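Local coordinates for protein histone-lysine N-methyltransferase, H3 lysine-9 specific SUVH6 (Arabidopsis thaliana, PDB 6A5M) that probably transfers methyl groups from S-adenosylmethionine to a specific lysine in the tail of histone H3, at residues A[23-28]-A[42-47]; A[385-390]-A[438-443]. The protein carries 1 engineered substitution. All coordinates share one frame; numbering follows the deposited sequence.

Contact 1 (A[23-28]-A[42-47]); sequences KILQED and LRIDFE
I24 reaches from the helix 6-29 into the start of helix 44-54 and contributes more to the contact than any other residue. From its CB, which points at the other segment, two branches divide the work. CG2, anti to the backbone N (CG1 takes chi1 -62°, beside that N), lies 3.8 Å from CG2 of I44, and the isoleucine side chains pass one another head to tail. The same I24 CG2 also lies 3.6 Å from OE1 of E47. The other branch runs through CG1 and stays extended to CD1, which comes within 3.7 Å of CB of E47, so the glutamate meets I24 with both its root and its carboxylate oxygen. The two segments belong to successive helices joined by a loop, and residues just before and within the second helix pack on the last turns of the first. I44 extends the apolar strip, its CD1 approaching CB of L25 at 4.3 Å. At the loop end, L42 and D28 approach from facing sides, and CD2 of L42 rests 3.8 Å from OD1 of D28. This carboxylate is held by the connecting loop: OD1 forms a salt bridge with NE of R36 and accepts from the backbone N of K38, and OD2 accepts from the backbone N of R37. The side chain of R37 in turn forms a salt bridge with OE2 of E47, leaving OE1 as the oxygen that faces I24.

Contact 2 (A[385-390]-A[438-443]); sequences ELLEDS and GFTIDA
E385 and D442 form a hydrogen-bonded pair in which each backbone N-H meets the other's carbonyl: E385 N to D442 O at 2.9 Å and D442 N to E385 O, also 2.9 Å. The second bond is nearly straight at its hydrogen (177°); in the first, the donor stands above the carbonyl plane of D442, 44° out of it. A water 2.5 Å from D442 O is too near for that link to be trusted, and its bond to E385 OE2 is weak. Two residues on, L387 N gives its hydrogen to T440 O at 2.9 Å, and T440 N returns one to L387 O at 3.0 Å, both donors nearly in line with the C=O bond. L386 and I441 between them are a non-hydrogen-bonded pair. This is the antiparallel ladder joining an edge strand, 385-387, to the middle strand of a three-stranded sheet in the SET domain; I441 bonds through its backbone to F403. L387, T440 and D442 share one face. CG of L387 sits between the backbone N and the carbonyl carbon (chi1 41°), and CD1 comes within 3.9 Å of CB of T440 while CD2 meets CB of D442. The carboxylate oxygen D442 OD1 accepts from the backbone N of A444. Past the ladder, CG of E388 lies 3.5 Å from CE2 of F439, its stem alongside the ring.

In the fold
Contact 1 and contact 2 are separate in the fold: their centres lie 40 Å apart, their nearest atoms about 25 Å, and they share no helix or strand. Contact 1 has two buried and no exposed residues among six touching; contact 2 has four buried and two exposed among ten, so its end at E388 and D389 reaches the surface. Helix packing in 23-28/42-47 relies on side chains, with loop arginines tying down the carboxylates, and buries 284 Å². Strand pairing in 385-390/438-443 rests on four backbone hydrogen bonds and buries 509 Å², within the SET domain and with the D442 side chain about 10 Å from bound S-adenosylmethionine.

Contact 1 (A[23-28]-A[42-47])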
loop_
_atom_site.group_PDB
_atom_site.type_symbol
_atom_site.label_atom_id
_atom_site.label_comp_id
_atom_site.label_asym_id
_atom_site.label_seq_id
_atom_site.Cartn_x
_atom_site.Cartn_y
_atom_site.Cartn_z
ATOM N N LYS A 23 13.639 5.305 6.995
ATOM C CA LYS A 23 14.979 5.879 6.989
ATOM C C LYS A 23 15.667 5.651 8.338
ATOM O O LYS A 23 16.816 5.195 8.403
ATOM C CB LYS A 23 14.935 7.379 6.681
ATOM C CG LYS A 23 16.136 7.876 5.894
ATOM C CD LYS A 23 16.168 7.155 4.550
ATOM C CE LYS A 23 17.469 7.364 3.796
ATOM N NZ LYS A 23 17.585 6.417 2.630
ATOM N N ILE A 24 14.965 5.983 9.415
ATOM C CA ILE A 24 15.511 5.770 10.752
ATOM C C ILE A 24 15.863 4.291 10.969
ATOM O O ILE A 24 16.955 3.942 11.464
ATOM C CB ILE A 24 14.522 6.218 11.822
ATOM C CG1 ILE A 24 14.245 7.713 11.681
ATOM C CG2 ILE A 24 15.045 5.889 13.195
ATOM C CD1 ILE A 24 13.172 8.204 12.593
ATOM N N LEU A 25 14.942 3.425 10.564
ATOM C CA LEU A 25 15.147 1.993 10.695
ATOM C C LEU A 25 16.347 1.531 9.861
ATOM O O LEU A 25 17.158 0.735 10.337
ATOM C CB LEU A 25 13.881 1.238 10.295
ATOM C CG LEU A 25 13.910 -0.287 10.396
ATOM C CD1 LEU A 25 14.296 -0.742 11.801
ATOM C CD2 LEU A 25 12.547 -0.868 9.989
ATOM N N GLN A 26 16.462 2.032 8.630
ATOM C CA GLN A 26 17.607 1.720 7.773
ATOM C C GLN A 26 18.920 2.062 8.460
ATOM O O GLN A 26 19.896 1.282 8.429
ATOM C CB GLN A 26 17.518 2.485 6.461
ATOM C CG GLN A 26 18.655 2.225 5.473
ATOM C CD GLN A 26 18.596 3.194 4.289
ATOM O OE1 GLN A 26 18.469 4.404 4.473
ATOM N NE2 GLN A 26 18.662 2.662 3.076
ATOM N N GLU A 27 18.924 3.251 9.059
ATOM C CA GLU A 27 20.054 3.734 9.839
ATOM C C GLU A 27 20.403 2.750 10.963
ATOM O O GLU A 27 21.575 2.437 11.157
ATOM C CB GLU A 27 19.749 5.125 10.405
ATOM C CG GLU A 27 20.829 5.685 11.308
ATOM C CD GLU A 27 20.459 7.033 11.902
ATOM O OE1 GLU A 27 19.441 7.110 12.627
ATOM O OE2 GLU A 27 21.194 8.014 11.653
ATOM N N ASP A 28 19.398 2.243 11.681
ATOM C CA ASP A 28 19.657 1.268 12.757
ATOM C C ASP A 28 20.191 -0.070 12.217
ATOM O O ASP A 28 21.122 -0.661 12.786
ATOM C CB ASP A 28 18.397 1.008 13.593
ATOM C CG ASP A 28 18.707 0.262 14.902
ATOM O OD1 ASP A 28 18.096 -0.799 15.143
ATOM O OD2 ASP A 28 19.560 0.738 15.695
ATOM N N LEU A 42 14.042 1.251 20.699
ATOM C CA LEU A 42 13.905 2.116 19.541
ATOM C C LEU A 42 12.421 2.264 19.199
ATOM O O LEU A 42 11.711 1.269 19.051
ATOM C CB LEU A 42 14.685 1.556 18.349
ATOM C CG LEU A 42 14.517 2.283 17.011
ATOM C CD1 LEU A 42 15.074 3.698 17.070
ATOM C CD2 LEU A 42 15.177 1.489 15.896
ATOM N N ARG A 43 11.955 3.505 19.095
ATOM C CA ARG A 43 10.579 3.783 18.689
ATOM C C ARG A 43 10.569 4.656 17.447
ATOM O O ARG A 43 10.412 5.874 17.552
ATOM C CB ARG A 43 9.802 4.490 19.805
ATOM C CG ARG A 43 9.650 3.720 21.098
ATOM C CD ARG A 43 8.600 2.621 21.007
ATOM N NE ARG A 43 7.352 3.072 20.385
ATOM C CZ ARG A 43 6.403 3.770 21.005
ATOM N NH1 ARG A 43 6.553 4.128 22.278
ATOM N NH2 ARG A 43 5.305 4.121 20.346
ATOM N N ILE A 44 10.727 4.053 16.274
ATOM C CA ILE A 44 10.794 4.837 15.048
ATOM C C ILE A 44 9.507 5.635 14.811
ATOM O O ILE A 44 9.549 6.725 14.229
ATOM C CB ILE A 44 11.086 3.956 13.813
ATOM C CG1 ILE A 44 9.977 2.931 13.591
ATOM C CG2 ILE A 44 12.432 3.260 13.967
ATOM C CD1 ILE A 44 10.303 1.906 12.511
ATOM N N ASP A 45 8.370 5.118 15.271
ATOM C CA ASP A 45 7.114 5.835 15.084
ATOM C C ASP A 45 7.119 7.129 15.901
ATOM O O ASP A 45 6.617 8.157 15.442
ATOM C CB ASP A 45 5.905 4.966 15.456
ATOM C CG ASP A 45 5.957 4.466 16.889
ATOM O OD1 ASP A 45 7.067 4.217 17.395
ATOM O OD2 ASP A 45 4.888 4.327 17.516
ATOM N N PHE A 46 7.715 7.091 17.092
ATOM C CA PHE A 46 7.763 8.271 17.951
ATOM C C PHE A 46 8.776 9.315 17.465
ATOM O O PHE A 46 8.530 10.518 17.557
ATOM C CB PHE A 46 8.079 7.879 19.394
ATOM C CG PHE A 46 7.917 9.019 20.373
ATOM C CD1 PHE A 46 6.654 9.412 20.796
ATOM C CD2 PHE A 46 9.020 9.710 20.853
ATOM C CE1 PHE A 46 6.498 10.465 21.696
ATOM C CE2 PHE A 46 8.868 10.765 21.750
ATOM C CZ PHE A 46 7.605 11.142 22.169
ATOM N N GLU A 47 9.912 8.859 16.948
ATOM C CA GLU A 47 10.896 9.767 16.377
ATOM C C GLU A 47 10.358 10.440 15.115
ATOM O O GLU A 47 10.470 11.660 14.964
ATOM C CB GLU A 47 12.192 9.020 16.076
ATOM C CG GLU A 47 12.759 8.346 17.297
ATOM C CD GLU A 47 14.175 7.861 17.103
ATOM O OE1 GLU A 47 14.755 8.108 16.020
ATOM O OE2 GLU A 47 14.703 7.235 18.043
#

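Contact 2 (A[385-390]-A[438-443])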
loop_
_atom_site.group_PDB
_atom_site.type_symbol
_atom_site.label_atom_id
_atom_site.label_comp_id
_atom_site.label_asym_id
_atom_site.label_seq_id
_atom_site.Cartn_x
_atom_site.Cartn_y
_atom_site.Cartn_z
ATOM N N GLU A 385 7.837 -8.798 -23.727
ATOM C CA GLU A 385 8.928 -8.946 -24.673
ATOM C C GLU A 385 9.677 -7.638 -24.821
ATOM O O GLU A 385 9.076 -6.595 -25.068
ATOM C CB GLU A 385 8.405 -9.406 -26.035
ATOM C CG GLU A 385 7.583 -10.681 -25.994
ATOM C CD GLU A 385 7.344 -11.254 -27.376
ATOM O OE1 GLU A 385 8.305 -11.808 -27.955
ATOM O OE2 GLU A 385 6.205 -11.138 -27.888
ATOM N N LEU A 386 10.989 -7.687 -24.668
ATOM C CA LEU A 386 11.800 -6.488 -24.793
ATOM C C LEU A 386 11.991 -6.067 -26.252
ATOM O O LEU A 386 12.289 -6.892 -27.119
ATOM C CB LEU A 386 13.165 -6.708 -24.150
ATOM C CG LEU A 386 13.375 -6.127 -22.758
ATOM C CD1 LEU A 386 14.773 -6.474 -22.304
ATOM C CD2 LEU A 386 13.157 -4.623 -22.773
ATOM N N LEU A 387 11.784 -4.808 -26.556
ATOM C CA LEU A 387 12.108 -4.271 -27.858
ATOM C C LEU A 387 12.641 -2.858 -27.845
ATOM O O LEU A 387 12.276 -2.067 -27.027
ATOM C CB LEU A 387 10.947 -4.343 -28.833
ATOM C CG LEU A 387 9.538 -4.039 -28.404
ATOM C CD1 LEU A 387 9.141 -2.664 -28.847
ATOM C CD2 LEU A 387 8.624 -5.071 -29.003
ATOM N N GLU A 388 13.485 -2.567 -28.819
ATOM C CA GLU A 388 14.063 -1.259 -29.032
ATOM C C GLU A 388 13.003 -0.308 -29.513
ATOM O O GLU A 388 12.038 -0.718 -30.105
ATOM C CB GLU A 388 15.159 -1.322 -30.085
ATOM C CG GLU A 388 16.232 -2.386 -29.905
ATOM C CD GLU A 388 17.479 -2.105 -30.753
ATOM O OE1 GLU A 388 18.576 -2.645 -30.487
ATOM O OE2 GLU A 388 17.366 -1.322 -31.708
ATOM N N ASP A 389 13.218 0.975 -29.285
ATOM C CA ASP A 389 12.235 2.026 -29.509
ATOM C C ASP A 389 11.775 2.119 -30.934
ATOM O O ASP A 389 10.596 2.290 -31.225
ATOM C CB ASP A 389 12.949 3.336 -29.277
ATOM C CG ASP A 389 11.978 4.503 -29.176
ATOM O OD1 ASP A 389 10.766 4.240 -29.015
ATOM O OD2 ASP A 389 12.426 5.671 -29.261
ATOM N N SER A 390 12.736 2.002 -31.831
ATOM C CA SER A 390 12.498 2.146 -33.240
ATOM C C SER A 390 11.507 1.110 -33.656
ATOM O O SER A 390 10.489 1.403 -34.267
ATOM C CB SER A 390 13.802 1.776 -33.910
ATOM O OG SER A 390 14.458 0.780 -33.147
ATOM N N GLY A 438 15.259 4.302 -24.410
ATOM C CA GLY A 438 14.506 4.107 -25.635
ATOM C C GLY A 438 13.578 2.898 -25.584
ATOM O O GLY A 438 12.624 2.796 -26.363
ATOM N N PHE A 439 13.826 1.994 -24.641
ATOM C CA PHE A 439 13.275 0.649 -24.734
ATOM C C PHE A 439 11.878 0.461 -24.147
ATOM O O PHE A 439 11.453 1.154 -23.227
ATOM C CB PHE A 439 14.256 -0.337 -24.096
ATOM C CG PHE A 439 15.539 -0.467 -24.859
ATOM C CD1 PHE A 439 16.598 0.377 -24.587
ATOM C CD2 PHE A 439 15.687 -1.413 -25.864
ATOM C CE1 PHE A 439 17.783 0.291 -25.302
ATOM C CE2 PHE A 439 16.876 -1.506 -26.571
ATOM C CZ PHE A 439 17.925 -0.648 -26.284
ATOM N N THR A 440 11.182 -0.517 -24.712
ATOM C CA THR A 440 9.784 -0.779 -24.432
ATOM C C THR A 440 9.564 -2.258 -24.121
ATOM O O THR A 440 10.121 -3.141 -24.784
ATOM C CB THR A 440 8.881 -0.385 -25.636
ATOM O OG1 THR A 440 9.133 0.976 -26.008
ATOM C CG2 THR A 440 7.399 -0.556 -25.287
ATOM N N ILE A 441 8.755 -2.512 -23.098
ATOM C CA ILE A 441 8.270 -3.847 -22.785
ATOM C C ILE A 441 6.892 -4.070 -23.407
ATOM O O ILE A 441 5.943 -3.383 -23.056
ATOM C CB ILE A 441 8.184 -4.064 -21.271
ATOM C CG1 ILE A 441 9.549 -3.818 -20.618
ATOM C CG2 ILE A 441 7.689 -5.460 -20.974
ATOM C CD1 ILE A 441 9.484 -3.713 -19.116
ATOM N N ASP A 442 6.787 -5.022 -24.330
ATOM C CA ASP A 442 5.508 -5.329 -24.984
ATOM C C ASP A 442 4.844 -6.575 -24.386
ATOM O O ASP A 442 5.318 -7.702 -24.580
ATOM C CB ASP A 442 5.707 -5.527 -26.494
ATOM C CG ASP A 442 4.415 -5.921 -27.217
ATOM O OD1 ASP A 442 3.311 -5.655 -26.690
ATOM O OD2 ASP A 442 4.502 -6.490 -28.328
ATOM N N ALA A 443 3.732 -6.372 -23.691
ATOM C CA ALA A 443 3.045 -7.472 -23.031
ATOM C C ALA A 443 1.738 -7.841 -23.725
ATOM O O ALA A 443 0.883 -8.496 -23.130
ATOM C CB ALA A 443 2.785 -7.123 -21.561
HETATM O O HOH W 1 4.086 -9.410 -25.955
#